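Local coordinates for protein phosphodiesterase (Candida albicans, PDB 6CPU) that belongs to the phosphodiesterase family of the HD clan and has a largely helical fold that holds a zinc and a magnesium ion, at residues A[2-6]-A[31-35]; A[24-29]-A[79-83]. The contacts are given in a common frame with arbitrary orientation. Residues are numbered along the deposited sequence.

Contact 1. Residues A[2-6]-A[31-35]; sequences AEVLS and HLFKK
Residues 2-6 form an extended strand, with phi between -88 and -124° and psi between 118 and 152°, and face the C-terminal part of helix 25-34. The closest CA atoms belong to Leu5 and His31, 9.3 Å apart, so side chains alone bridge the gap. Glu3 and Leu5 point their CA-to-CB bonds at residues 31-35, whereas Ala2, Val4 and Ser6 remain out of reach of them.

The polar part gathers on a single oxygen. Glu3, extended with chi1 and chi2 both t, presents OE2 to two donors one helical turn apart. Lys35 NZ lies 2.7 Å from Glu3 OE2 in a hydrogen-bonded salt bridge, and His31 NE2 donates to Glu3 OE2 at 3.0 Å with a nearly linear N-H...O angle of 171°. The carboxylate oxygen lies near the imidazole plane, at the ring edge, giving a His-carboxylate hydrogen bond. His31 reaches it with chi1 t and chi2 79°, Lys35 with an m-t-t-m chain. A backbone hydrogen bond runs from Lys35 N to Leu32 O, 3.2 Å.

The setting is helix-on-sheet packing in a parallel beta-alpha-beta unit: helix 25-34 connects strands 16-21 and 46-49, and strand 2-6, hydrogen-bonded to both, lies between them and faces the helix.

An apolar contact completes the interface, which buries 172 Å²: Leu5 (m, t) brings CD1 to 3.6 Å from Leu32 CD2 (m, t). Leu5 CD2 also makes a van der Waals approach to the imidazole, 3.6 Å from His31 NE2. Around them, Tyr20 and Phe22 meet the His31 ring, while Phe95 and Leu98 touch Leu32.

Contact 2. Residues A[24-29]-A[79-83]; sequences TFKHLI and LDNLP
Asp80, the residue most covered here, meets the first turn of helix 25-34. Its side chain (chi1 m) places OD1 where Lys26 N donates to it at 3.0 Å (158°), adding a carboxylate to a helix start whose own N-cap, Thr24, accepts from His27 N through OG1 at 3.0 Å. The backbones come closest at Phe25 and Asp80, with CA atoms 5.1 Å apart; a water accepts from Phe25 N (3.0 Å) and weakly donates to Asp80 O (3.4 Å). Residues 79-82 form a type I turn, closed by a weak Leu82 N to Leu79 O bond of 3.3 Å. Leu79 sets CD2 4.2 Å from Ile29 CD1 and CD1 4.2 Å from Lys26 CG. Phe25 (chi1 t) turns its ring edge to this turn, CD2 3.5 Å from Leu79 O and CE2 4.3 Å from Leu82 CD1. Helix 84-94 follows immediately, touching Phe25, Ile29 and Leu79 through Lys87, Ile91 and Leu90, while helix 177-193 meets Ile29 and Leu82.

From the N terminus, the chain runs through strand 2-6 and strand 16-21 into residues 24-29, which open contact 2 before residues 31-35 close the first loop, of 24 intervening residues, by returning to strand 2-6. It continues through strand 46-49 and a partly unmodelled connection to 79-83, closing the second loop, of 49 residues. The two loops therefore cross rather than nest. Both use helix 25-34, contact 2 at its first turns and contact 1 farther along, with centres 13 Å apart, so one helix connects the parallel sheet to the turn leading into helix 84-94. They touch where Leu5 CB packs 4.1 Å from Leu28 CD1.

Contact 1. Residues A[2-6]-A[31-35]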
ATOM      1  N   ALA A   2      -8.281 -26.381  -5.323  1.00 32.49           N
ATOM      2  CA  ALA A   2      -8.930 -25.084  -5.098  1.00 30.13           C
ATOM      3  C   ALA A   2      -9.542 -24.951  -3.706  1.00 28.84           C
ATOM      4  O   ALA A   2      -9.923 -25.942  -3.077  1.00 29.39           O
ATOM      5  CB  ALA A   2     -10.004 -24.851  -6.135  1.00 29.52           C
ATOM      6  N   GLU A   3      -9.623 -23.713  -3.232  1.00 26.44           N
ATOM      7  CA  GLU A   3     -10.455 -23.378  -2.097  1.00 25.68           C
ATOM      8  C   GLU A   3     -11.832 -23.070  -2.662  1.00 24.95           C
ATOM      9  O   GLU A   3     -11.972 -22.208  -3.536  1.00 24.12           O
ATOM     10  CB  GLU A   3      -9.905 -22.169  -1.335  1.00 25.55           C
ATOM     11  CG  GLU A   3     -10.869 -21.630  -0.282  1.00 26.84           C
ATOM     12  CD  GLU A   3     -10.224 -20.665   0.699  1.00 28.27           C
ATOM     13  OE1 GLU A   3      -9.168 -20.996   1.260  1.00 29.50           O
ATOM     14  OE2 GLU A   3     -10.783 -19.572   0.929  1.00 29.01           O
ATOM     15  N   VAL A   4     -12.852 -23.771  -2.177  1.00 24.11           N
ATOM     16  CA  VAL A   4     -14.197 -23.622  -2.706  1.00 23.66           C
ATOM     17  C   VAL A   4     -15.069 -22.942  -1.661  1.00 24.41           C
ATOM     18  O   VAL A   4     -15.099 -23.356  -0.498  1.00 24.64           O
ATOM     19  CB  VAL A   4     -14.811 -24.974  -3.135  1.00 24.92           C
ATOM     20  CG1 VAL A   4     -16.223 -24.767  -3.664  1.00 25.59           C
ATOM     21  CG2 VAL A   4     -13.940 -25.667  -4.182  1.00 25.69           C
ATOM     22  N   LEU A   5     -15.743 -21.880  -2.087  1.00 22.66           N
ATOM     23  CA  LEU A   5     -16.623 -21.089  -1.244  1.00 23.01           C
ATOM     24  C   LEU A   5     -17.992 -21.219  -1.861  1.00 25.19           C
ATOM     25  O   LEU A   5     -18.178 -20.842  -3.014  1.00 26.37           O
ATOM     26  CB  LEU A   5     -16.181 -19.632  -1.234  1.00 22.19           C
ATOM     27  CG  LEU A   5     -14.697 -19.384  -0.940  1.00 21.78           C
ATOM     28  CD1 LEU A   5     -14.434 -17.894  -0.902  1.00 21.84           C
ATOM     29  CD2 LEU A   5     -14.252 -20.012   0.368  1.00 21.31           C
ATOM     30  N   SER A   6     -18.948 -21.782  -1.121  1.00 25.11           N
ATOM     31  CA  SER A   6     -20.255 -22.086  -1.687  1.00 26.93           C
ATOM     32  C   SER A   6     -21.431 -21.469  -0.944  1.00 26.69           C
ATOM     33  O   SER A   6     -21.469 -21.431   0.290  1.00 25.84           O
ATOM     34  CB  SER A   6     -20.457 -23.602  -1.753  1.00 28.52           C
ATOM     35  OG  SER A   6     -21.715 -23.889  -2.330  1.00 29.60           O
ATOM     36  N   HIS A  31     -15.245 -13.282   4.769  1.00 20.98           N
ATOM     37  CA  HIS A  31     -14.165 -14.263   4.627  1.00 20.72           C
ATOM     38  C   HIS A  31     -13.118 -13.764   3.626  1.00 20.32           C
ATOM     39  O   HIS A  31     -11.911 -13.881   3.875  1.00 20.62           O
ATOM     40  CB  HIS A  31     -14.776 -15.591   4.173  1.00 21.27           C
ATOM     41  CG  HIS A  31     -13.786 -16.663   3.859  1.00 21.84           C
ATOM     42  ND1 HIS A  31     -13.164 -17.413   4.834  1.00 22.82           N
ATOM     43  CD2 HIS A  31     -13.353 -17.153   2.677  1.00 22.77           C
ATOM     44  CE1 HIS A  31     -12.378 -18.307   4.265  1.00 23.37           C
ATOM     45  NE2 HIS A  31     -12.469 -18.167   2.956  1.00 23.14           N
ATOM     46  N   LEU A  32     -13.585 -13.212   2.502  1.00 18.45           N
ATOM     47  CA  LEU A  32     -12.688 -12.710   1.464  1.00 19.07           C
ATOM     48  C   LEU A  32     -11.908 -11.493   1.937  1.00 18.55           C
ATOM     49  O   LEU A  32     -10.724 -11.412   1.665  1.00 19.36           O
ATOM     50  CB  LEU A  32     -13.457 -12.378   0.183  1.00 18.49           C
ATOM     51  CG  LEU A  32     -14.105 -13.565  -0.515  1.00 18.22           C
ATOM     52  CD1 LEU A  32     -14.885 -13.034  -1.691  1.00 18.57           C
ATOM     53  CD2 LEU A  32     -13.079 -14.589  -0.968  1.00 19.30           C
ATOM     54  N   PHE A  33     -12.564 -10.550   2.630  1.00 18.79           N
ATOM     55  CA  PHE A  33     -11.866  -9.339   3.133  1.00 19.50           C
ATOM     56  C   PHE A  33     -10.703  -9.697   4.061  1.00 19.00           C
ATOM     57  O   PHE A  33      -9.683  -9.004   4.063  1.00 20.47           O
ATOM     58  CB  PHE A  33     -12.815  -8.380   3.857  1.00 20.44           C
ATOM     59  CG  PHE A  33     -13.526  -7.399   2.953  1.00 20.24           C
ATOM     60  CD1 PHE A  33     -12.821  -6.539   2.119  1.00 19.84           C
ATOM     61  CD2 PHE A  33     -14.915  -7.305   2.975  1.00 20.50           C
ATOM     62  CE1 PHE A  33     -13.484  -5.636   1.305  1.00 20.26           C
ATOM     63  CE2 PHE A  33     -15.573  -6.396   2.178  1.00 20.04           C
ATOM     64  CZ  PHE A  33     -14.867  -5.558   1.343  1.00 19.68           C
ATOM     65  N   LYS A  34     -10.860 -10.769   4.843  1.00 19.44           N
ATOM     66  CA  LYS A  34      -9.857 -11.164   5.830  1.00 20.45           C
ATOM     67  C   LYS A  34      -8.613 -11.811   5.227  1.00 21.39           C
ATOM     68  O   LYS A  34      -7.583 -11.900   5.899  1.00 20.74           O
ATOM     69  CB  LYS A  34     -10.475 -12.091   6.887  1.00 21.74           C
ATOM     70  CG  LYS A  34     -11.344 -11.326   7.868  1.00 22.96           C
ATOM     71  CD  LYS A  34     -11.742 -12.142   9.083  1.00 25.51           C
ATOM     72  CE  LYS A  34     -12.840 -13.123   8.761  1.00 28.15           C
ATOM     73  NZ  LYS A  34     -13.446 -13.640  10.025  1.00 29.55           N
ATOM     74  N   LYS A  35      -8.689 -12.226   3.963  1.00 22.02           N
ATOM     75  CA  LYS A  35      -7.542 -12.855   3.296  1.00 22.69           C
ATOM     76  C   LYS A  35      -6.259 -12.006   3.249  1.00 21.66           C
ATOM     77  O   LYS A  35      -5.138 -12.564   3.282  1.00 22.41           O
ATOM     78  CB  LYS A  35      -7.943 -13.349   1.906  1.00 23.65           C
ATOM     79  CG  LYS A  35      -8.864 -14.553   2.034  1.00 25.17           C
ATOM     80  CD  LYS A  35      -9.136 -15.223   0.719  1.00 27.64           C
ATOM     81  CE  LYS A  35      -9.882 -16.522   0.941  1.00 28.52           C
ATOM     82  NZ  LYS A  35      -8.974 -17.610   1.389  1.00 29.16           N
TER

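Contact 2. Residues A[24-29]-A[79-83]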
ATOM      1  N   THR A  24     -24.713 -16.953   4.127  1.00 27.85           N
ATOM      2  CA  THR A  24     -25.039 -15.663   3.521  1.00 26.38           C
ATOM      3  C   THR A  24     -23.883 -15.139   2.663  1.00 25.81           C
ATOM      4  O   THR A  24     -22.726 -15.457   2.911  1.00 22.99           O
ATOM      5  CB  THR A  24     -25.343 -14.588   4.584  1.00 27.75           C
ATOM      6  OG1 THR A  24     -24.169 -14.298   5.342  1.00 26.75           O
ATOM      7  CG2 THR A  24     -26.445 -15.042   5.548  1.00 28.45           C
ATOM      8  N   PHE A  25     -24.226 -14.320   1.677  1.00 25.13           N
ATOM      9  CA  PHE A  25     -23.246 -13.676   0.800  1.00 25.51           C
ATOM     10  C   PHE A  25     -22.388 -12.730   1.633  1.00 26.27           C
ATOM     11  O   PHE A  25     -21.184 -12.626   1.413  1.00 24.48           O
ATOM     12  CB  PHE A  25     -23.961 -12.912  -0.327  1.00 25.87           C
ATOM     13  CG  PHE A  25     -23.040 -12.353  -1.398  1.00 24.18           C
ATOM     14  CD1 PHE A  25     -22.012 -13.123  -1.939  1.00 24.38           C
ATOM     15  CD2 PHE A  25     -23.230 -11.067  -1.889  1.00 24.95           C
ATOM     16  CE1 PHE A  25     -21.184 -12.608  -2.930  1.00 23.99           C
ATOM     17  CE2 PHE A  25     -22.413 -10.549  -2.884  1.00 23.73           C
ATOM     18  CZ  PHE A  25     -21.383 -11.323  -3.401  1.00 24.24           C
ATOM     19  N   LYS A  26     -23.013 -12.054   2.596  1.00 26.25           N
ATOM     20  CA  LYS A  26     -22.288 -11.159   3.484  1.00 27.08           C
ATOM     21  C   LYS A  26     -21.167 -11.894   4.224  1.00 25.77           C
ATOM     22  O   LYS A  26     -20.043 -11.404   4.298  1.00 24.19           O
ATOM     23  CB  LYS A  26     -23.228 -10.482   4.474  1.00 29.17           C
ATOM     24  CG  LYS A  26     -22.520  -9.495   5.382  1.00 32.70           C
ATOM     25  CD  LYS A  26     -23.470  -8.817   6.358  1.00 35.99           C
ATOM     26  CE  LYS A  26     -23.502  -9.511   7.708  1.00 39.45           C
ATOM     27  NZ  LYS A  26     -24.350  -8.735   8.656  1.00 43.02           N
ATOM     28  N   HIS A  27     -21.459 -13.069   4.773  1.00 24.38           N
ATOM     29  CA  HIS A  27     -20.424 -13.828   5.461  1.00 25.46           C
ATOM     30  C   HIS A  27     -19.304 -14.301   4.510  1.00 24.04           C
ATOM     31  O   HIS A  27     -18.113 -14.298   4.878  1.00 22.31           O
ATOM     32  CB  HIS A  27     -21.025 -14.993   6.240  1.00 28.62           C
ATOM     33  CG  HIS A  27     -21.736 -14.577   7.493  1.00 32.04           C
ATOM     34  ND1 HIS A  27     -22.779 -15.302   8.031  1.00 34.17           N
ATOM     35  CD2 HIS A  27     -21.551 -13.518   8.315  1.00 34.47           C
ATOM     36  CE1 HIS A  27     -23.201 -14.710   9.133  1.00 35.12           C
ATOM     37  NE2 HIS A  27     -22.475 -13.624   9.327  1.00 35.54           N
ATOM     38  N   LEU A  28     -19.676 -14.684   3.291  1.00 22.58           N
ATOM     39  CA  LEU A  28     -18.690 -15.026   2.249  1.00 22.76           C
ATOM     40  C   LEU A  28     -17.761 -13.829   1.947  1.00 21.46           C
ATOM     41  O   LEU A  28     -16.533 -13.976   1.893  1.00 20.62           O
ATOM     42  CB  LEU A  28     -19.406 -15.491   0.976  1.00 23.60           C
ATOM     43  CG  LEU A  28     -18.543 -16.209  -0.062  1.00 24.41           C
ATOM     44  CD1 LEU A  28     -19.385 -17.138  -0.936  1.00 25.29           C
ATOM     45  CD2 LEU A  28     -17.806 -15.214  -0.936  1.00 25.24           C
ATOM     46  N   ILE A  29     -18.348 -12.647   1.797  1.00 20.01           N
ATOM     47  CA  ILE A  29     -17.574 -11.411   1.562  1.00 21.44           C
ATOM     48  C   ILE A  29     -16.604 -11.140   2.721  1.00 21.67           C
ATOM     49  O   ILE A  29     -15.439 -10.803   2.495  1.00 19.87           O
ATOM     50  CB  ILE A  29     -18.497 -10.199   1.326  1.00 21.98           C
ATOM     51  CG1 ILE A  29     -19.190 -10.324  -0.035  1.00 22.74           C
ATOM     52  CG2 ILE A  29     -17.715  -8.897   1.341  1.00 22.16           C
ATOM     53  CD1 ILE A  29     -20.342  -9.350  -0.228  1.00 23.58           C
ATOM     54  N   LEU A  79     -27.523  -7.076   0.484  1.00 33.88           N
ATOM     55  CA  LEU A  79     -26.361  -7.780  -0.082  1.00 32.65           C
ATOM     56  C   LEU A  79     -26.719  -9.199  -0.478  1.00 31.12           C
ATOM     57  O   LEU A  79     -26.423  -9.647  -1.588  1.00 31.71           O
ATOM     58  CB  LEU A  79     -25.192  -7.835   0.915  1.00 32.85           C
ATOM     59  CG  LEU A  79     -24.161  -6.714   0.919  1.00 33.77           C
ATOM     60  CD1 LEU A  79     -23.130  -7.018   1.996  1.00 33.53           C
ATOM     61  CD2 LEU A  79     -23.506  -6.537  -0.445  1.00 33.18           C
ATOM     62  N   ASP A  80     -27.355  -9.911   0.448  1.00 31.21           N
ATOM     63  CA  ASP A  80     -27.717 -11.309   0.238  1.00 33.30           C
ATOM     64  C   ASP A  80     -28.736 -11.476  -0.901  1.00 34.17           C
ATOM     65  O   ASP A  80     -28.714 -12.476  -1.612  1.00 33.98           O
ATOM     66  CB  ASP A  80     -28.256 -11.919   1.541  1.00 34.43           C
ATOM     67  CG  ASP A  80     -27.190 -11.983   2.659  1.00 36.47           C
ATOM     68  OD1 ASP A  80     -25.966 -11.871   2.379  1.00 33.78           O
ATOM     69  OD2 ASP A  80     -27.584 -12.152   3.834  1.00 36.88           O
ATOM     70  N   ASN A  81     -29.589 -10.469  -1.086  1.00 35.30           N
ATOM     71  CA  ASN A  81     -30.641 -10.504  -2.102  1.00 37.46           C
ATOM     72  C   ASN A  81     -30.287  -9.878  -3.454  1.00 36.70           C
ATOM     73  O   ASN A  81     -31.170  -9.729  -4.308  1.00 36.19           O
ATOM     74  CB  ASN A  81     -31.908  -9.852  -1.530  1.00 38.73           C
ATOM     75  CG  ASN A  81     -32.517 -10.675  -0.407  1.00 42.18           C
ATOM     76  OD1 ASN A  81     -32.741 -11.880  -0.560  1.00 44.82           O
ATOM     77  ND2 ASN A  81     -32.780 -10.037   0.731  1.00 43.81           N
ATOM     78  N   LEU A  82     -29.011  -9.525  -3.670  1.00 33.55           N
ATOM     79  CA  LEU A  82     -28.585  -8.958  -4.952  1.00 31.83           C
ATOM     80  C   LEU A  82     -28.806  -9.941  -6.085  1.00 31.22           C
ATOM     81  O   LEU A  82     -28.581 -11.128  -5.914  1.00 31.94           O
ATOM     82  CB  LEU A  82     -27.089  -8.607  -4.942  1.00 30.22           C
ATOM     83  CG  LEU A  82     -26.638  -7.409  -4.116  1.00 29.86           C
ATOM     84  CD1 LEU A  82     -25.112  -7.417  -4.065  1.00 30.73           C
ATOM     85  CD2 LEU A  82     -27.159  -6.080  -4.660  1.00 29.90           C
ATOM     86  N   PRO A  83     -29.197  -9.442  -7.269  1.00 33.35           N
ATOM     87  CA  PRO A  83     -29.182 -10.326  -8.428  1.00 33.51           C
ATOM     88  C   PRO A  83     -27.770 -10.854  -8.676  1.00 34.64           C
ATOM     89  O   PRO A  83     -26.785 -10.233  -8.239  1.00 32.05           O
ATOM     90  CB  PRO A  83     -29.614  -9.425  -9.595  1.00 34.38           C
ATOM     91  CG  PRO A  83     -30.023  -8.124  -9.008  1.00 34.83           C
ATOM     92  CD  PRO A  83     -29.467  -8.040  -7.624  1.00 34.29           C
TER
HETATM   93  O   HOH W   1     -26.904 -14.548   0.391  1.00 43.40           O